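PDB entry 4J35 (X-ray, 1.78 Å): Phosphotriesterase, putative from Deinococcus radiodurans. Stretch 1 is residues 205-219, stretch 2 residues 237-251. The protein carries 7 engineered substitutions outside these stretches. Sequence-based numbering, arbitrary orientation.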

# COMPACT_ATOMS: atom_id res chain seq x y z
N MET A 205 -7.80 -2.67 5.93
CA MET A 205 -8.84 -2.59 6.94
C MET A 205 -10.17 -3.06 6.44
O MET A 205 -11.08 -3.28 7.22
CB MET A 205 -8.91 -1.18 7.53
CG MET A 205 -7.71 -0.86 8.37
SD MET A 205 -7.78 -1.69 10.01
CE MET A 205 -9.30 -0.99 10.62
N ASP A 206 -10.28 -3.26 5.12
CA ASP A 206 -11.47 -3.84 4.58
C ASP A 206 -11.55 -5.33 4.85
O ASP A 206 -12.57 -5.96 4.62
CB ASP A 206 -11.55 -3.56 3.08
CG ASP A 206 -10.27 -3.86 2.33
OD1 ASP A 206 -9.18 -3.84 2.92
OD2 ASP A 206 -10.35 -4.11 1.11
N GLY A 207 -10.45 -5.90 5.32
CA GLY A 207 -10.42 -7.31 5.65
C GLY A 207 -11.26 -7.69 6.86
O GLY A 207 -11.43 -8.87 7.16
N ASN A 208 -11.78 -6.69 7.57
CA ASN A 208 -12.64 -6.95 8.72
C ASN A 208 -14.00 -6.29 8.48
O ASN A 208 -14.07 -5.15 8.01
CB ASN A 208 -11.95 -6.47 10.00
CG ASN A 208 -12.67 -6.92 11.27
OD1 ASN A 208 -13.88 -6.78 11.39
ND2 ASN A 208 -11.91 -7.44 12.23
N THR A 209 -15.07 -7.02 8.75
CA THR A 209 -16.42 -6.52 8.47
C THR A 209 -17.17 -6.01 9.71
O THR A 209 -18.37 -5.74 9.64
CB THR A 209 -17.32 -7.59 7.81
OG1 THR A 209 -17.35 -8.76 8.64
CG2 THR A 209 -16.79 -7.97 6.42
N ASP A 210 -16.48 -5.89 10.83
CA ASP A 210 -17.09 -5.31 12.04
C ASP A 210 -16.66 -3.87 12.16
O ASP A 210 -15.50 -3.60 12.44
CB ASP A 210 -16.66 -6.08 13.28
CG ASP A 210 -17.39 -5.65 14.56
OD1 ASP A 210 -17.87 -4.49 14.65
OD2 ASP A 210 -17.49 -6.48 15.47
N PRO A 211 -17.61 -2.93 11.97
CA PRO A 211 -17.36 -1.48 12.03
C PRO A 211 -16.72 -1.05 13.36
O PRO A 211 -16.04 -0.01 13.42
CB PRO A 211 -18.78 -0.89 11.91
CG PRO A 211 -19.59 -1.95 11.32
CD PRO A 211 -19.04 -3.23 11.79
N ALA A 212 -16.94 -1.82 14.42
CA ALA A 212 -16.39 -1.44 15.73
C ALA A 212 -14.87 -1.55 15.71
O ALA A 212 -14.18 -0.81 16.40
CB ALA A 212 -16.97 -2.30 16.84
N TYR A 213 -14.36 -2.47 14.89
CA TYR A 213 -12.92 -2.67 14.73
C TYR A 213 -12.31 -1.46 14.04
O TYR A 213 -11.26 -0.97 14.44
CB TYR A 213 -12.70 -3.95 13.94
CG TYR A 213 -11.29 -4.23 13.46
CD1 TYR A 213 -10.34 -4.79 14.31
CD2 TYR A 213 -10.93 -3.97 12.15
CE1 TYR A 213 -9.06 -5.07 13.85
CE2 TYR A 213 -9.66 -4.25 11.68
CZ TYR A 213 -8.73 -4.79 12.53
OH TYR A 213 -7.47 -5.07 12.05
N HIS A 214 -12.99 -0.96 13.01
CA HIS A 214 -12.56 0.27 12.33
C HIS A 214 -12.63 1.49 13.25
O HIS A 214 -11.74 2.34 13.25
CB HIS A 214 -13.43 0.52 11.10
CG HIS A 214 -13.45 -0.64 10.16
ND1 HIS A 214 -14.18 -1.78 10.41
CD2 HIS A 214 -12.79 -0.86 8.99
CE1 HIS A 214 -13.98 -2.65 9.44
NE2 HIS A 214 -13.13 -2.12 8.58
N ARG A 215 -13.72 1.62 13.97
CA ARG A 215 -13.89 2.80 14.83
C ARG A 215 -12.79 2.85 15.89
O ARG A 215 -12.21 3.89 16.19
CB ARG A 215 -15.26 2.76 15.47
CG ARG A 215 -16.37 3.13 14.49
CD ARG A 215 -17.68 3.32 15.17
NE ARG A 215 -18.33 2.05 15.41
CZ ARG A 215 -19.42 1.62 14.79
NH1 ARG A 215 -20.03 2.36 13.87
NH2 ARG A 215 -19.88 0.42 15.10
N GLU A 216 -12.47 1.69 16.41
CA GLU A 216 -11.38 1.63 17.37
C GLU A 216 -10.03 2.08 16.81
O GLU A 216 -9.27 2.77 17.47
CB GLU A 216 -11.23 0.23 17.93
CG GLU A 216 -10.23 0.18 19.03
CD GLU A 216 -10.09 -1.19 19.63
OE1 GLU A 216 -10.88 -2.08 19.24
OE2 GLU A 216 -9.20 -1.36 20.50
N THR A 217 -9.71 1.68 15.58
CA THR A 217 -8.50 2.14 14.95
C THR A 217 -8.50 3.64 14.74
O THR A 217 -7.47 4.31 14.98
CB THR A 217 -8.32 1.40 13.53
OG1 THR A 217 -8.44 -0.00 13.73
CG2 THR A 217 -6.96 1.68 12.97
N LEU A 218 -9.65 4.17 14.30
CA LEU A 218 -9.79 5.57 13.87
C LEU A 218 -9.62 6.49 15.07
O LEU A 218 -9.24 7.65 14.97
CB LEU A 218 -11.16 5.82 13.25
CG LEU A 218 -11.17 5.26 11.80
CD1 LEU A 218 -12.58 5.11 11.33
CD2 LEU A 218 -10.38 6.22 10.93
N ARG A 219 -9.92 5.93 16.21
CA ARG A 219 -9.74 6.61 17.51
C ARG A 219 -8.32 7.20 17.73
O ARG A 219 -8.15 8.15 18.51
CB ARG A 219 -10.06 5.60 18.60
CG ARG A 219 -10.08 6.13 19.99
CD ARG A 219 -11.48 6.63 20.32
NE ARG A 219 -12.34 5.55 20.82
CZ ARG A 219 -12.66 5.36 22.09
NH1 ARG A 219 -12.21 6.19 23.04
NH2 ARG A 219 -13.45 4.35 22.44
N THR A 237 -11.18 -12.94 2.58
CA THR A 237 -11.53 -11.57 2.24
C THR A 237 -13.03 -11.47 2.08
O THR A 237 -13.68 -12.40 1.61
CB THR A 237 -10.86 -11.02 0.97
OG1 THR A 237 -11.05 -11.93 -0.12
CG2 THR A 237 -9.37 -10.79 1.20
N PRO A 238 -13.60 -10.34 2.49
CA PRO A 238 -15.03 -10.12 2.28
C PRO A 238 -15.33 -9.86 0.82
O PRO A 238 -14.42 -9.69 0.01
CB PRO A 238 -15.31 -8.85 3.09
CG PRO A 238 -13.98 -8.18 3.21
CD PRO A 238 -12.99 -9.28 3.30
N THR A 239 -16.61 -9.79 0.51
CA THR A 239 -17.04 -9.34 -0.80
C THR A 239 -17.04 -7.83 -0.80
O THR A 239 -17.01 -7.19 0.26
CB THR A 239 -18.46 -9.85 -1.12
OG1 THR A 239 -19.42 -9.17 -0.29
CG2 THR A 239 -18.56 -11.35 -0.88
N ASP A 240 -17.09 -7.25 -1.99
CA ASP A 240 -17.12 -5.80 -2.13
C ASP A 240 -18.39 -5.22 -1.51
O ASP A 240 -18.39 -4.10 -0.97
CB ASP A 240 -17.02 -5.40 -3.60
CG ASP A 240 -15.58 -5.47 -4.12
OD1 ASP A 240 -14.65 -5.60 -3.29
OD2 ASP A 240 -15.39 -5.38 -5.36
N ALA A 241 -19.47 -5.99 -1.58
CA ALA A 241 -20.74 -5.54 -1.04
C ALA A 241 -20.61 -5.37 0.47
O ALA A 241 -21.13 -4.41 1.03
CB ALA A 241 -21.85 -6.52 -1.37
N GLU A 242 -19.90 -6.29 1.11
CA GLU A 242 -19.68 -6.19 2.55
C GLU A 242 -18.74 -5.01 2.85
O GLU A 242 -18.97 -4.24 3.80
CB GLU A 242 -19.10 -7.48 3.12
CG GLU A 242 -20.00 -8.69 2.92
CD GLU A 242 -19.30 -10.02 3.17
OE1 GLU A 242 -18.08 -10.11 2.91
OE2 GLU A 242 -19.96 -10.98 3.62
N ARG A 243 -17.69 -4.88 2.04
CA ARG A 243 -16.82 -3.72 2.15
C ARG A 243 -17.64 -2.45 2.15
O ARG A 243 -17.49 -1.62 3.03
CB ARG A 243 -15.83 -3.66 0.99
CG ARG A 243 -14.73 -4.69 1.06
CD ARG A 243 -13.66 -4.44 0.00
NE ARG A 243 -12.54 -5.37 0.17
CZ ARG A 243 -12.50 -6.62 -0.29
NH1 ARG A 243 -13.51 -7.13 -1.00
NH2 ARG A 243 -11.44 -7.37 -0.04
N LEU A 244 -18.49 -2.28 1.16
CA LEU A 244 -19.17 -0.99 0.98
C LEU A 244 -20.22 -0.75 2.06
O LEU A 244 -20.53 0.39 2.39
CB LEU A 244 -19.80 -0.86 -0.40
CG LEU A 244 -18.85 -0.94 -1.59
CD1 LEU A 244 -19.60 -0.68 -2.87
CD2 LEU A 244 -17.68 0.03 -1.45
N SER A 245 -20.76 -1.83 2.60
CA SER A 245 -21.68 -1.73 3.71
C SER A 245 -20.97 -1.09 4.92
O SER A 245 -21.52 -0.18 5.55
CB SER A 245 -22.22 -3.12 4.06
OG SER A 245 -23.18 -3.04 5.11
N VAL A 246 -19.75 -1.53 5.23
CA VAL A 246 -19.01 -0.97 6.37
C VAL A 246 -18.62 0.46 6.04
O VAL A 246 -18.77 1.37 6.85
CB VAL A 246 -17.73 -1.76 6.71
CG1 VAL A 246 -16.97 -1.12 7.89
CG2 VAL A 246 -18.07 -3.19 7.04
N LEU A 247 -18.17 0.66 4.81
CA LEU A 247 -17.76 2.00 4.40
C LEU A 247 -18.88 3.04 4.51
O LEU A 247 -18.65 4.17 4.94
CB LEU A 247 -17.27 1.97 2.96
CG LEU A 247 -16.46 3.16 2.50
CD1 LEU A 247 -15.04 3.16 3.14
CD2 LEU A 247 -16.36 3.11 0.98
N THR A 248 -20.09 2.67 4.08
CA THR A 248 -21.19 3.64 4.06
C THR A 248 -21.54 4.02 5.51
O THR A 248 -21.85 5.17 5.79
CB THR A 248 -22.42 3.16 3.27
OG1 THR A 248 -22.87 1.89 3.76
CG2 THR A 248 -22.06 3.02 1.81
N THR A 249 -21.50 3.04 6.39
CA THR A 249 -21.68 3.25 7.82
C THR A 249 -20.69 4.28 8.35
O THR A 249 -21.06 5.18 9.14
CB THR A 249 -21.45 1.95 8.57
OG1 THR A 249 -22.44 1.00 8.17
CG2 THR A 249 -21.52 2.16 10.09
N LEU A 250 -19.43 4.13 7.97
CA LEU A 250 -18.36 4.97 8.54
C LEU A 250 -18.45 6.36 7.95
O LEU A 250 -18.27 7.36 8.62
CB LEU A 250 -16.98 4.36 8.29
CG LEU A 250 -16.66 3.06 9.02
CD1 LEU A 250 -15.35 2.52 8.57
CD2 LEU A 250 -16.55 3.36 10.55
N LEU A 251 -18.78 6.44 6.66
CA LEU A 251 -18.99 7.74 6.03
C LEU A 251 -20.11 8.52 6.71
O LEU A 251 -20.04 9.75 6.83
CB LEU A 251 -19.34 7.51 4.53
CG LEU A 251 -18.14 7.10 3.67
CD1 LEU A 251 -18.60 6.53 2.25
CD2 LEU A 251 -17.24 8.29 3.48

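Read from its N-terminal end, stretch 1 meets stretch 2 through a contact whose charge is concentrated at Asp206. Met205 does not touch the other stretch, yet it prepares the contact: Met205 O accepts from His214 NE2 at 2.7 Å, helping to fix a ring that is used further along.

Asp206 supplies the one hydrogen bond between the stretches. Its CB points toward stretch 2, and Asp206 OD2 accepts a hydrogen bond from Arg243 NE at 2.7 Å with an angle of 161°, so charge and direction agree in a salt bridge. The carboxylate oxygen lies at the edge of the guanidinium, near its plane, where the N-H groups point. The CA-to-CB bond of Arg243 points sideways to stretch 1, and the end of the chain comes nearer. The same guanidinium is held from its own stretch, where Arg243 NH1 makes a weak bond to Asp240 OD1 at 3.0 Å, also a salt bridge. A buried arginine is thus paired with two acids, one from each stretch. The backbone of Asp206 comes close as well, with Asp206 O 3.0 Å from Pro238 CG.

Gly207 follows with a lighter touch, Gly207 CA lying 4.0 Å from Pro238 CD. Asn208 turns its CB away and serves its own loop, Asn208 OD1 accepting from Asp210 N at 2.8 Å. Thr209 then returns to the partner with its methyl: Thr209 CG2 rests 3.7 Å from Pro238 CB and 4.1 Å from Glu242 CB, while Thr209 O lies 3.7 Å from Val246 CG2. Pro238 therefore packs against Asp206 O, Gly207 CA and Thr209 CG2.

The CB of Asp210 points away, and the residue caps the helix that follows, Asp210 OD1 accepting from Ala212 N at 2.8 Å. Thr239 does the same job in stretch 2, where Thr239 OG1 accepts from Glu242 N at 3.2 Å. Each helix thus has a side-chain cap made within its own stretch.

From Pro211 on the contact is all packing. Pro211 CG lies 4.4 Å from Val246 CG1, and Pro211 CB is 4.5 Å from Thr249 CG2. Further along the helix, the CB of His214 points toward stretch 2 and the residue offers a ring face: Val246 CG1 sits 3.9 Å from the centroid of the His214 ring, 17° off the normal, a CH-pi contact. Both ring nitrogens are occupied within stretch 1, since His214 ND1 donates to Asp210 O at 3.0 Å in addition to the NE2 bond; these bonds run from the ring's nitrogens, and Val246 CG1 lies over one face. His214 CB also meets Leu250 CD1 at 3.8 Å.

Arg215 touches with both Arg215 CG, 4.0 Å from Leu250 CD2, and Arg215 NH1, 4.1 Å from Thr249 CG2. Leu218 closes the series, Leu218 CD1 to Leu250 CD2 at 4.4 Å. The helix axes approach to 10.5 Å at 48°, and Val246 and Leu250, one turn apart, have the largest areas covered in stretch 2, 78 and 74 Å².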